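Local coordinates for sensor protein (Bacteroides thetaiotaomicron, PDB 2X7X) that binds fructose through this periplasmic domain of a hybrid two-component sensor, whose cytoplasmic part probably relays the signal as a histidine kinase, at residues K22-I27 with V39-A44; I106-Y111 with F243-N248. All blocks are in the same frame, centred on the assembly; numbering follows the deposited sequence.

Interaction 1: residues K22-I27 with V39-A44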
# COMPACT_ATOMS: atom_id res chain seq x y z
N LYS A 22 10.16 8.96 -10.85
CA LYS A 22 8.81 8.75 -10.35
C LYS A 22 7.97 10.04 -10.29
O LYS A 22 6.78 10.02 -10.64
CB LYS A 22 8.84 8.07 -8.99
CG LYS A 22 7.50 7.46 -8.61
CD LYS A 22 7.41 7.15 -7.15
CE LYS A 22 5.97 6.86 -6.77
NZ LYS A 22 5.65 7.46 -5.45
N MET A 23 8.57 11.13 -9.83
CA MET A 23 7.86 12.41 -9.75
C MET A 23 7.53 12.96 -11.14
O MET A 23 6.38 13.34 -11.41
CB MET A 23 8.69 13.42 -8.95
CG MET A 23 8.07 14.80 -8.83
SD MET A 23 9.25 15.99 -8.17
CE MET A 23 8.27 17.47 -8.18
N ASN A 24 8.53 12.99 -12.02
CA ASN A 24 8.34 13.41 -13.40
C ASN A 24 7.14 12.72 -14.06
O ASN A 24 6.17 13.39 -14.45
CB ASN A 24 9.61 13.17 -14.20
CG ASN A 24 10.78 14.02 -13.73
OD1 ASN A 24 10.60 15.00 -13.00
ND2 ASN A 24 11.98 13.67 -14.16
N ASP A 25 7.21 11.39 -14.15
CA ASP A 25 6.14 10.57 -14.71
C ASP A 25 4.79 10.88 -14.08
O ASP A 25 3.78 10.79 -14.76
CB ASP A 25 6.42 9.08 -14.52
CG ASP A 25 7.60 8.59 -15.35
OD1 ASP A 25 7.96 7.41 -15.17
OD2 ASP A 25 8.18 9.36 -16.15
N GLU A 26 4.78 11.23 -12.80
CA GLU A 26 3.53 11.59 -12.11
C GLU A 26 2.98 12.93 -12.59
O GLU A 26 1.78 13.15 -12.58
CB GLU A 26 3.71 11.62 -10.59
CG GLU A 26 3.47 10.30 -9.87
CD GLU A 26 3.99 10.28 -8.42
OE1 GLU A 26 3.68 9.31 -7.71
OE2 GLU A 26 4.69 11.22 -7.99
N ILE A 27 3.88 13.82 -13.00
CA ILE A 27 3.52 15.15 -13.47
C ILE A 27 2.93 15.03 -14.87
O ILE A 27 1.77 15.40 -15.10
CB ILE A 27 4.73 16.12 -13.44
CG1 ILE A 27 5.08 16.48 -11.99
CG2 ILE A 27 4.44 17.38 -14.25
CD1 ILE A 27 6.51 16.94 -11.81
N VAL A 39 4.29 20.07 -20.84
CA VAL A 39 5.29 20.04 -19.78
C VAL A 39 6.65 19.63 -20.34
O VAL A 39 6.79 18.59 -20.98
CB VAL A 39 4.90 19.09 -18.62
CG1 VAL A 39 5.96 19.11 -17.54
CG2 VAL A 39 3.55 19.46 -18.04
N GLU A 40 7.64 20.48 -20.08
CA GLU A 40 9.00 20.23 -20.47
C GLU A 40 9.84 20.07 -19.20
O GLU A 40 9.64 20.79 -18.22
CB GLU A 40 9.49 21.43 -21.27
CG GLU A 40 10.83 21.27 -21.94
CD GLU A 40 11.18 22.47 -22.78
OE1 GLU A 40 10.30 23.36 -22.96
OE2 GLU A 40 12.33 22.53 -23.26
N ILE A 41 10.77 19.11 -19.21
CA ILE A 41 11.53 18.75 -18.00
C ILE A 41 13.01 18.58 -18.30
O ILE A 41 13.37 17.89 -19.25
CB ILE A 41 11.00 17.44 -17.35
CG1 ILE A 41 9.52 17.56 -17.00
CG2 ILE A 41 11.81 17.09 -16.11
CD1 ILE A 41 8.89 16.28 -16.51
N ARG A 42 13.85 19.21 -17.47
CA ARG A 42 15.32 19.14 -17.61
C ARG A 42 15.99 18.81 -16.28
O ARG A 42 15.56 19.27 -15.22
CB ARG A 42 15.87 20.47 -18.13
CG ARG A 42 15.30 20.92 -19.48
CD ARG A 42 15.60 22.39 -19.78
NE ARG A 42 17.02 22.65 -20.05
CZ ARG A 42 17.62 22.45 -21.22
NH1 ARG A 42 16.93 21.98 -22.26
NH2 ARG A 42 18.91 22.72 -21.35
N SER A 43 17.05 18.01 -16.34
CA SER A 43 17.82 17.68 -15.15
C SER A 43 19.10 18.50 -15.12
O SER A 43 19.71 18.75 -16.15
CB SER A 43 18.15 16.17 -15.10
OG SER A 43 19.17 15.89 -14.15
N ALA A 44 19.50 18.91 -13.92
CA ALA A 44 20.71 19.69 -13.73
C ALA A 44 21.92 18.81 -13.45
O ALA A 44 23.04 19.31 -13.34
CB ALA A 44 20.51 20.68 -12.61
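I41 reaches N24 because chi1 of -58° puts CG1 opposite its own carbonyl carbon, while chi2 of 173° keeps the chain straight and carries CD1 to the helix. CD1 of I41 ends 3.9 Å from CB of N24. The second branch, CG2, lies opposite the backbone N and meets the amide group, 3.9 Å from N24 ND2. The isoleucine thus supports both the stem and the head of the asparagine by van der Waals contact, while the polar end is held elsewhere: N24 OD1 is hydrogen-bonded to Q13 NE2 on the neighbouring strand 8-13. An amide suits this place, since it can lie against methyl groups and still bond a second amide.

One helical turn farther on, I27 meets V39 through its CG2. CG2 of I27 and CG1 of V39 are 4.0 Å apart, with the two side chains crossing at about a right angle. Branched aliphatic residues fit here, filling the layer between helix and sheet. V39 and I41, two apart on an extended strand, share this side and also touch V11 and L28. Between and beyond them, E40 and R42 serve the opposite side of the sheet, where R42 pairs with D54 of helix 48-60.

The interface is modest, burying 166 Å² in all. It packs helix 18-31 onto strand 38-43, closing the beta-alpha-beta crossover that begins with strand 8-13, an element of the Rossmann-like lobes of periplasmic binding proteins.

Interaction 2: residues I106-Y111 with F243-N248. With FRU (beta-D-fructofuranose), chain E.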
# COMPACT_ATOMS: atom_id res chain seq x y z
N ILE A 106 5.61 23.40 -2.21
CA ILE A 106 5.08 22.09 -1.83
C ILE A 106 6.20 21.09 -1.52
O ILE A 106 7.19 20.99 -2.24
CB ILE A 106 4.11 21.52 -2.88
CG1 ILE A 106 3.47 20.23 -2.36
CG2 ILE A 106 4.83 21.30 -4.20
CD1 ILE A 106 2.50 19.58 -3.33
N GLY A 107 6.02 20.35 -0.43
CA GLY A 107 6.99 19.33 -0.04
C GLY A 107 6.71 18.70 1.30
O GLY A 107 5.74 19.06 1.96
N ALA A 108 7.55 17.75 1.70
CA ALA A 108 7.40 17.12 3.00
C ALA A 108 8.37 17.75 3.98
O ALA A 108 9.42 18.25 3.57
CB ALA A 108 7.63 15.64 2.88
N ASP A 109 8.04 17.75 5.28
CA ASP A 109 8.91 18.40 6.28
C ASP A 109 10.17 17.59 6.59
O ASP A 109 10.12 16.58 7.30
CB ASP A 109 8.15 18.72 7.57
CG ASP A 109 8.93 19.65 8.49
OD1 ASP A 109 8.31 20.22 9.41
OD2 ASP A 109 10.16 19.84 8.30
N ASN A 110 11.30 18.07 6.10
CA ASN A 110 12.55 17.33 6.26
C ASN A 110 13.06 17.34 7.69
O ASN A 110 13.73 16.40 8.11
CB ASN A 110 13.60 17.80 5.24
CG ASN A 110 13.32 17.26 3.84
OD1 ASN A 110 13.58 16.10 3.54
ND2 ASN A 110 12.74 18.09 2.99
N TYR A 111 12.72 18.39 8.44
CA TYR A 111 13.16 18.50 9.82
C TYR A 111 12.48 17.42 10.64
O TYR A 111 13.12 16.70 11.41
CB TYR A 111 12.84 19.89 10.37
CG TYR A 111 13.36 20.18 11.76
CD1 TYR A 111 12.64 19.81 12.89
CD2 TYR A 111 14.57 20.85 11.95
CE1 TYR A 111 13.11 20.09 14.18
CE2 TYR A 111 15.04 21.14 13.23
CZ TYR A 111 14.31 20.75 14.33
OH TYR A 111 14.77 21.04 15.59
N PHE A 243 12.09 6.15 5.62
CA PHE A 243 10.94 7.05 5.76
C PHE A 243 10.44 7.49 4.41
O PHE A 243 11.24 7.78 3.52
CB PHE A 243 11.29 8.24 6.65
CG PHE A 243 11.38 7.89 8.09
CD1 PHE A 243 10.29 8.08 8.92
CD2 PHE A 243 12.54 7.29 8.59
CE1 PHE A 243 10.36 7.71 10.27
CE2 PHE A 243 12.63 6.92 9.92
CZ PHE A 243 11.55 7.13 10.77
N ILE A 244 9.13 7.50 4.26
CA ILE A 244 8.51 7.91 3.01
C ILE A 244 8.84 9.36 2.72
O ILE A 244 8.50 10.24 3.51
CB ILE A 244 6.97 7.72 3.04
CG1 ILE A 244 6.63 6.22 3.00
CG2 ILE A 244 6.30 8.50 1.90
CD1 ILE A 244 5.15 5.92 2.90
N TYR A 245 9.55 9.61 1.63
CA TYR A 245 9.71 10.96 1.13
C TYR A 245 8.92 11.07 -0.16
O TYR A 245 9.37 10.64 -1.23
CB TYR A 245 11.19 11.32 0.93
CG TYR A 245 11.40 12.81 0.72
CD1 TYR A 245 10.97 13.74 1.68
CD2 TYR A 245 12.01 13.29 -0.43
CE1 TYR A 245 11.15 15.12 1.50
CE2 TYR A 245 12.20 14.66 -0.62
CZ TYR A 245 11.77 15.57 0.35
OH TYR A 245 11.95 16.93 0.19
N PRO A 246 7.70 11.62 -0.05
CA PRO A 246 6.70 11.48 -1.13
C PRO A 246 6.98 12.38 -2.32
O PRO A 246 7.38 13.54 -2.16
CB PRO A 246 5.38 11.87 -0.45
CG PRO A 246 5.78 12.79 0.67
CD PRO A 246 7.18 12.37 1.11
N THR A 247 6.77 11.82 -3.50
CA THR A 247 6.98 12.50 -4.77
C THR A 247 5.75 13.34 -5.11
O THR A 247 5.88 14.52 -5.43
CB THR A 247 7.28 11.50 -5.89
OG1 THR A 247 6.26 10.50 -5.92
CG2 THR A 247 8.62 10.80 -5.66
N ASN A 248 4.57 12.72 -5.03
CA ASN A 248 3.27 13.37 -5.26
C ASN A 248 3.22 14.31 -6.48
O ASN A 248 2.74 15.44 -6.40
CB ASN A 248 2.78 14.06 -3.99
CG ASN A 248 2.17 13.07 -2.97
OD1 ASN A 248 1.70 11.99 -3.33
ND2 ASN A 248 2.19 13.45 -1.71
C1 FRU E . 16.18 12.60 -5.21
C2 FRU E . 16.82 12.79 -3.84
C3 FRU E . 16.19 11.88 -2.79
C4 FRU E . 16.17 12.78 -1.57
C5 FRU E . 15.81 14.11 -2.20
C6 FRU E . 16.20 15.35 -1.38
O1 FRU E . 17.01 13.18 -6.21
O2 FRU E . 18.23 12.58 -3.97
O3 FRU E . 16.92 10.65 -2.60
O4 FRU E . 15.24 12.34 -0.57
O5 FRU E . 16.57 14.12 -3.41
O6 FRU E . 15.69 16.53 -2.03
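N110 and Y245 join across this contact through a nearly straight hydrogen bond, N110 ND2 to Y245 OH at 3.1 Å with an N-H...O angle of 174°, the oxygen lying in the amide plane. The amide and ring planes are turned 50° apart, and N110 OD1 approaches the ring at Y245 CE1, 3.3 Å away, while also bonding R146 NE. Asparagine suits the position because its amide offers a donor, ND2, to Y245 and an acceptor, OD1, to R146. Y245 OH is shared in turn with D94, a residue that binds the sugar, and the fructose itself comes close to the ring, its O4 lying 3.4 Å from Y245 CD2.

Beside this polar grip the packing is close and apolar. The small methyl of A108 rests against both proline and tyrosine, CB standing 3.7 Å from P246 CD and 3.8 Å from Y245 CE1. Were Y245 a leucine, N110 ND2 and D94 would probably lose the hydroxyl they share, and the ring that lies beside fructose O4 would be lost.

The outer, partly exposed side is looser: N248 makes no close contact with 106-111, and D109 points away from 243-248; its OD2 instead caps the helix by accepting from Y111 N at 2.9 Å, approached from above the carboxylate plane.

The segment 106-111 runs from strand 104-108 into helix 110-124, and the segment 243-248 returns from strand 241-244 to the first lobe. Such crossings are typical of the hinge between the two lobes of a periplasmic binding protein, here with Y245 in the fructose pocket.

Overall arrangement
The two contacts follow one another along the chain, interaction 1 closing before interaction 2 opens, and their centres lie about 17 Å apart. Strands 38-43 and 104-108 belong to the same parallel sheet, that of the lobe in which the chain starts, whereas strand 241-244 belongs to the sheet of the other lobe. Interaction 1 therefore lies within one lobe, and interaction 2 lies where the lobes join, against the fructose. They touch through helix 18-31: T247 OG1 probably hydrogen-bonds E26 OE2 at 2.7 Å. This ties the chain, as it re-enters the first lobe, to the helix that bears the sugar-binding R20.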